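Local coordinates for protein probable phospholipase A2 homolog 2 (PDB 2WG7) that probably catalyses the calcium-dependent hydrolysis of the 2-acyl ester of membrane phospholipids, releasing lysophospholipids and free fatty acids, at residues G18-C23 and I42-C47; G37-I42 and A55-C60. All coordinates share one frame; numbering follows the deposited sequence.

Contact 1: residues G18-C23 and I42-C47; sequences GCSRTC and ILYSGC. With CA (calcium ion), chain C.
C19 and C47 are joined through sulfur, SG to SG 2.0 Å, and the two halves of this disulfide are turned a little past a quarter circle about the S-S bond (chi3 97°). R21 lies over the same bridge: its chain runs out extended from CG to NE and brings one face of the guanidinium above C47 CB, with NH2 3.5 Å from that carbon, while NH2 also forms a salt bridge to E50. Beside the disulfide a single beta bridge pairs S20 with G46. S20 N gives its hydrogen to S45 O at 2.9 Å, and C47 N returns one to S20 O at 3.0 Å.

The S20 side chain turns instead to Y44. With OG turned away from its own backbone N (chi1 177°), the hydroxyl donates to Y44 OH at 2.9 Å and accepts from T22 N, closing an ST turn; S20 CB meets the Y44 ring obliquely, 3.6 Å from CE1. Y44 OH is held a second time by G37 O. At the other end of the same residue, Y44 O binds the calcium ion at 2.3 Å. Disulfide and backbone bonds thus fasten the loop ahead of strand 24-26 to the calcium-binding loop characteristic of secreted phospholipases A2: S20 and G37 O fix the phenol, the backbone pairing fixes neighbouring S45 and C47, and the residue presenting the carbonyl is thereby positioned.

Contact 2: residues G37-I42 and A55-C60; sequences GKYCGI and ALDACC. With CA (calcium ion), chain C.
The loop 37-42 passes beside the first turns of helix 55-68, its backbone coming nearest at G37 with D57 and at C40 with C60, the latter pair 5.1 Å apart CA to CA.

D57 reaches across with its carboxylate and takes hydrogens from successive backbone amides of the loop. K38 N points almost straight at D57 OD2 (2.9 Å, angle at the hydrogen 175°), approaching on the syn side but well out of the carboxylate plane. D57 OD1 receives Y39 N through its syn lone pair at 2.8 Å, along a more bent path, and C40 N adds a weak bond to that oxygen. C53 N also donates to OD2, which ties the segment just before the helix into the cluster. The Y39 side chain crosses that of D57 at about a right angle, and OD1 lies at the edge of its ring, near the ring plane, 3.8 Å from CD1; the phenol reaches on to E50 O.

Farther along the helix, C40 SG and C60 SG are linked at 2.0 Å, with the two CB atoms 93° apart about the S-S bond. Next to this bridge Y39 CB packs on C60 CB, and L56 CG comes within 4.1 Å of C40 SG.

Y39 O and G41 O bind the calcium ion at 2.3 and 2.5 Å. D57 is therefore second shell: it grips the amides whose loop presents these carbonyls, and the buried carboxylate, supplied with several N-H donors, is probably kept ionised.

Overall arrangement
Contacts 1 and 2, centred 9 Å apart, hold the calcium-binding loop from two directions: 18-23 grips its later part, helix 55-68 its beginning. Their segments alternate along the chain and share I42. The bond from Y44 OH to G37 O, 2.6 Å long, links them directly, and Y44 CE2 packs 3.4 Å from K38 O; G46 N likewise lies 3.4 Å from Y39 CD2. Both contacts supply ligands to one calcium ion: contact 2 gives the carbonyls of Y39 and G41, contact 1 that of Y44, and the two waters they share also bind it. D64, later on helix 55-68, completes the site with its carboxylate; it is the residue after H63, the predicted active-site histidine.

Contact 1: residues G18-C23 and I42-C47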
loop_
_atom_site.group_PDB
_atom_site.type_symbol
_atom_site.label_atom_id
_atom_site.label_comp_id
_atom_site.label_asym_id
_atom_site.label_seq_id
_atom_site.Cartn_x
_atom_site.Cartn_y
_atom_site.Cartn_z
ATOM N N GLY A 18 14.497 7.964 0.758
ATOM C CA GLY A 18 13.705 7.176 1.714
ATOM C C GLY A 18 12.643 6.317 1.039
ATOM O O GLY A 18 11.632 5.959 1.646
ATOM N N CYS A 19 12.895 5.973 -0.221
ATOM C CA CYS A 19 11.927 5.278 -1.059
ATOM C C CYS A 19 12.573 4.092 -1.771
ATOM O O CYS A 19 13.799 3.988 -1.833
ATOM C CB CYS A 19 11.330 6.260 -2.076
ATOM S SG CYS A 19 12.573 7.197 -3.039
ATOM N N SER A 20 11.741 3.212 -2.320
ATOM C CA SER A 20 12.213 1.992 -2.965
ATOM C C SER A 20 12.287 2.085 -4.491
ATOM O O SER A 20 11.427 2.685 -5.131
ATOM C CB SER A 20 11.300 0.830 -2.578
ATOM O OG SER A 20 11.683 -0.362 -3.234
ATOM N N ARG A 21 13.309 1.456 -5.057
ATOM C CA ARG A 21 13.416 1.272 -6.502
ATOM C C ARG A 21 13.476 -0.210 -6.861
ATOM O O ARG A 21 13.794 -0.578 -7.997
ATOM C CB ARG A 21 14.647 2.000 -7.046
ATOM C CG ARG A 21 14.618 3.496 -6.817
ATOM C CD ARG A 21 15.766 4.184 -7.553
ATOM N NE ARG A 21 15.917 5.566 -7.118
ATOM C CZ ARG A 21 15.232 6.599 -7.607
ATOM N NH1 ARG A 21 15.456 7.818 -7.129
ATOM N NH2 ARG A 21 14.323 6.420 -8.565
ATOM N N THR A 22 13.164 -1.066 -5.889
ATOM C CA THR A 22 13.332 -2.507 -6.069
ATOM C C THR A 22 12.080 -3.274 -5.651
ATOM O O THR A 22 11.396 -2.883 -4.713
ATOM C CB THR A 22 14.586 -3.044 -5.301
ATOM O OG1 THR A 22 14.515 -2.665 -3.926
ATOM C CG2 THR A 22 15.869 -2.477 -5.896
ATOM N N CYS A 23 11.787 -4.355 -6.367
ATOM C CA CYS A 23 10.605 -5.172 -6.104
ATOM C C CYS A 23 10.864 -6.128 -4.935
ATOM O O CYS A 23 11.513 -7.159 -5.093
ATOM C CB CYS A 23 10.196 -5.955 -7.360
ATOM S SG CYS A 23 9.823 -4.903 -8.806
ATOM N N ILE A 42 3.131 -0.810 4.818
ATOM C CA ILE A 42 2.962 0.378 5.657
ATOM C C ILE A 42 4.275 1.155 5.727
ATOM O O ILE A 42 5.342 0.562 5.922
ATOM C CB ILE A 42 2.477 -0.017 7.080
ATOM C CG1 ILE A 42 1.092 -0.665 6.997
ATOM C CG2 ILE A 42 2.459 1.207 8.021
ATOM C CD1 ILE A 42 0.803 -1.693 8.091
ATOM N N LEU A 43 4.196 2.476 5.556
ATOM C CA LEU A 43 5.391 3.335 5.517
ATOM C C LEU A 43 6.497 2.737 4.630
ATOM O O LEU A 43 7.663 2.603 5.042
ATOM C CB LEU A 43 5.907 3.631 6.938
ATOM C CG LEU A 43 4.928 4.326 7.892
ATOM C CD1 LEU A 43 5.452 4.280 9.320
ATOM C CD2 LEU A 43 4.648 5.758 7.468
ATOM N N TYR A 44 6.091 2.355 3.420
ATOM C CA TYR A 44 6.964 1.781 2.409
ATOM C C TYR A 44 6.379 2.190 1.057
ATOM O O TYR A 44 5.251 1.819 0.726
ATOM C CB TYR A 44 7.045 0.245 2.539
ATOM C CG TYR A 44 7.791 -0.404 1.390
ATOM C CD1 TYR A 44 9.181 -0.297 1.290
ATOM C CD2 TYR A 44 7.109 -1.097 0.387
ATOM C CE1 TYR A 44 9.876 -0.876 0.230
ATOM C CE2 TYR A 44 7.794 -1.671 -0.683
ATOM C CZ TYR A 44 9.178 -1.552 -0.753
ATOM O OH TYR A 44 9.857 -2.104 -1.801
ATOM N N SER A 45 7.134 2.978 0.295
ATOM C CA SER A 45 6.658 3.484 -0.988
ATOM C C SER A 45 7.797 3.643 -1.988
ATOM O O SER A 45 8.968 3.754 -1.609
ATOM C CB SER A 45 5.906 4.811 -0.795
ATOM O OG SER A 45 4.829 4.925 -1.721
ATOM N N GLY A 46 7.442 3.644 -3.272
ATOM C CA GLY A 46 8.413 3.743 -4.349
ATOM C C GLY A 46 8.800 5.174 -4.671
ATOM O O GLY A 46 8.028 6.112 -4.440
ATOM N N CYS A 47 10.011 5.336 -5.198
ATOM C CA CYS A 47 10.503 6.648 -5.598
ATOM C C CYS A 47 9.659 7.196 -6.759
ATOM O O CYS A 47 9.097 6.419 -7.534
ATOM C CB CYS A 47 11.989 6.572 -5.962
ATOM S SG CYS A 47 13.034 5.969 -4.599
HETATM CA CA CA C . 2.987 1.689 0.783
HETATM O O HOH W 1 9.133 4.650 1.794
HETATM O O HOH W 2 3.240 3.489 2.375
HETATM O O HOH W 3 0.662 0.223 0.866
#

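Contact 2: residues G37-I42 and A55-C60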
loop_
_atom_site.group_PDB
_atom_site.type_symbol
_atom_site.label_atom_id
_atom_site.label_comp_id
_atom_site.label_asym_id
_atom_site.label_seq_id
_atom_site.Cartn_x
_atom_site.Cartn_y
_atom_site.Cartn_z
ATOM N N GLY A 37 6.639 -5.619 -3.756
ATOM C CA GLY A 37 6.860 -4.698 -4.875
ATOM C C GLY A 37 7.612 -3.468 -4.385
ATOM O O GLY A 37 8.468 -3.574 -3.508
ATOM N N LYS A 38 7.283 -2.309 -4.947
ATOM C CA LYS A 38 7.895 -1.042 -4.558
ATOM C C LYS A 38 6.966 -0.196 -3.674
ATOM O O LYS A 38 7.418 0.766 -3.046
ATOM C CB LYS A 38 8.297 -0.229 -5.799
ATOM C CG LYS A 38 9.297 -0.897 -6.729
ATOM C CD LYS A 38 9.513 -0.035 -7.995
ATOM C CE LYS A 38 10.356 -0.759 -9.034
ATOM N NZ LYS A 38 10.356 -0.038 -10.350
ATOM N N TYR A 39 5.684 -0.568 -3.623
ATOM C CA TYR A 39 4.642 0.259 -2.992
ATOM C C TYR A 39 3.790 -0.418 -1.899
ATOM O O TYR A 39 3.206 0.272 -1.067
ATOM C CB TYR A 39 3.699 0.844 -4.057
ATOM C CG TYR A 39 4.367 1.781 -5.058
ATOM C CD1 TYR A 39 4.860 1.299 -6.266
ATOM C CD2 TYR A 39 4.488 3.149 -4.791
ATOM C CE1 TYR A 39 5.465 2.161 -7.204
ATOM C CE2 TYR A 39 5.091 4.025 -5.715
ATOM C CZ TYR A 39 5.577 3.519 -6.916
ATOM O OH TYR A 39 6.172 4.361 -7.826
ATOM N N CYS A 40 3.664 -1.742 -1.924
ATOM C CA CYS A 40 2.775 -2.414 -0.971
ATOM C C CYS A 40 3.443 -2.595 0.381
ATOM O O CYS A 40 4.447 -3.295 0.498
ATOM C CB CYS A 40 2.272 -3.763 -1.502
ATOM S SG CYS A 40 1.100 -3.685 -2.872
ATOM N N GLY A 41 2.884 -1.945 1.397
ATOM C CA GLY A 41 3.403 -2.042 2.758
ATOM C C GLY A 41 3.238 -0.728 3.496
ATOM O O GLY A 41 3.197 0.342 2.882
ATOM N N ILE A 42 3.131 -0.810 4.818
ATOM C CA ILE A 42 2.962 0.378 5.657
ATOM C C ILE A 42 4.275 1.155 5.727
ATOM O O ILE A 42 5.342 0.562 5.922
ATOM C CB ILE A 42 2.477 -0.017 7.080
ATOM C CG1 ILE A 42 1.092 -0.665 6.997
ATOM C CG2 ILE A 42 2.459 1.207 8.021
ATOM C CD1 ILE A 42 0.803 -1.693 8.091
ATOM N N ALA A 55 0.247 -6.016 -10.884
ATOM C CA ALA A 55 -1.086 -5.439 -10.683
ATOM C C ALA A 55 -1.356 -5.059 -9.223
ATOM O O ALA A 55 -1.916 -3.994 -8.934
ATOM C CB ALA A 55 -2.175 -6.400 -11.203
ATOM N N LEU A 56 -0.955 -5.931 -8.302
ATOM C CA LEU A 56 -1.129 -5.653 -6.877
ATOM C C LEU A 56 -0.329 -4.430 -6.444
ATOM O O LEU A 56 -0.850 -3.567 -5.740
ATOM C CB LEU A 56 -0.750 -6.871 -6.026
ATOM C CG LEU A 56 -0.963 -6.773 -4.507
ATOM C CD1 LEU A 56 -2.389 -6.320 -4.129
ATOM C CD2 LEU A 56 -0.610 -8.107 -3.835
ATOM N N ASP A 57 0.933 -4.365 -6.865
ATOM C CA ASP A 57 1.811 -3.237 -6.547
ATOM C C ASP A 57 1.237 -1.932 -7.108
ATOM O O ASP A 57 1.337 -0.866 -6.484
ATOM C CB ASP A 57 3.209 -3.493 -7.122
ATOM C CG ASP A 57 4.286 -2.669 -6.448
ATOM O OD1 ASP A 57 4.105 -2.262 -5.265
ATOM O OD2 ASP A 57 5.333 -2.444 -7.101
ATOM N N ALA A 58 0.631 -2.022 -8.289
ATOM C CA ALA A 58 -0.023 -0.873 -8.902
ATOM C C ALA A 58 -1.197 -0.334 -8.060
ATOM O O ALA A 58 -1.362 0.879 -7.943
ATOM C CB ALA A 58 -0.473 -1.219 -10.325
ATOM N N CYS A 59 -1.999 -1.229 -7.476
ATOM C CA CYS A 59 -3.067 -0.831 -6.539
ATOM C C CYS A 59 -2.495 -0.066 -5.351
ATOM O O CYS A 59 -3.038 0.963 -4.952
ATOM C CB CYS A 59 -3.845 -2.048 -6.007
ATOM S SG CYS A 59 -4.706 -3.043 -7.229
ATOM N N CYS A 60 -1.410 -0.581 -4.777
ATOM C CA CYS A 60 -0.757 0.090 -3.649
ATOM C C CYS A 60 -0.148 1.445 -4.017
ATOM O O CYS A 60 -0.184 2.381 -3.210
ATOM C CB CYS A 60 0.312 -0.800 -3.031
ATOM S SG CYS A 60 -0.324 -2.333 -2.315
HETATM CA CA CA C . 2.987 1.689 0.783
HETATM O O HOH W 3 0.662 0.223 0.866
HETATM O O HOH W 2 3.240 3.489 2.375
#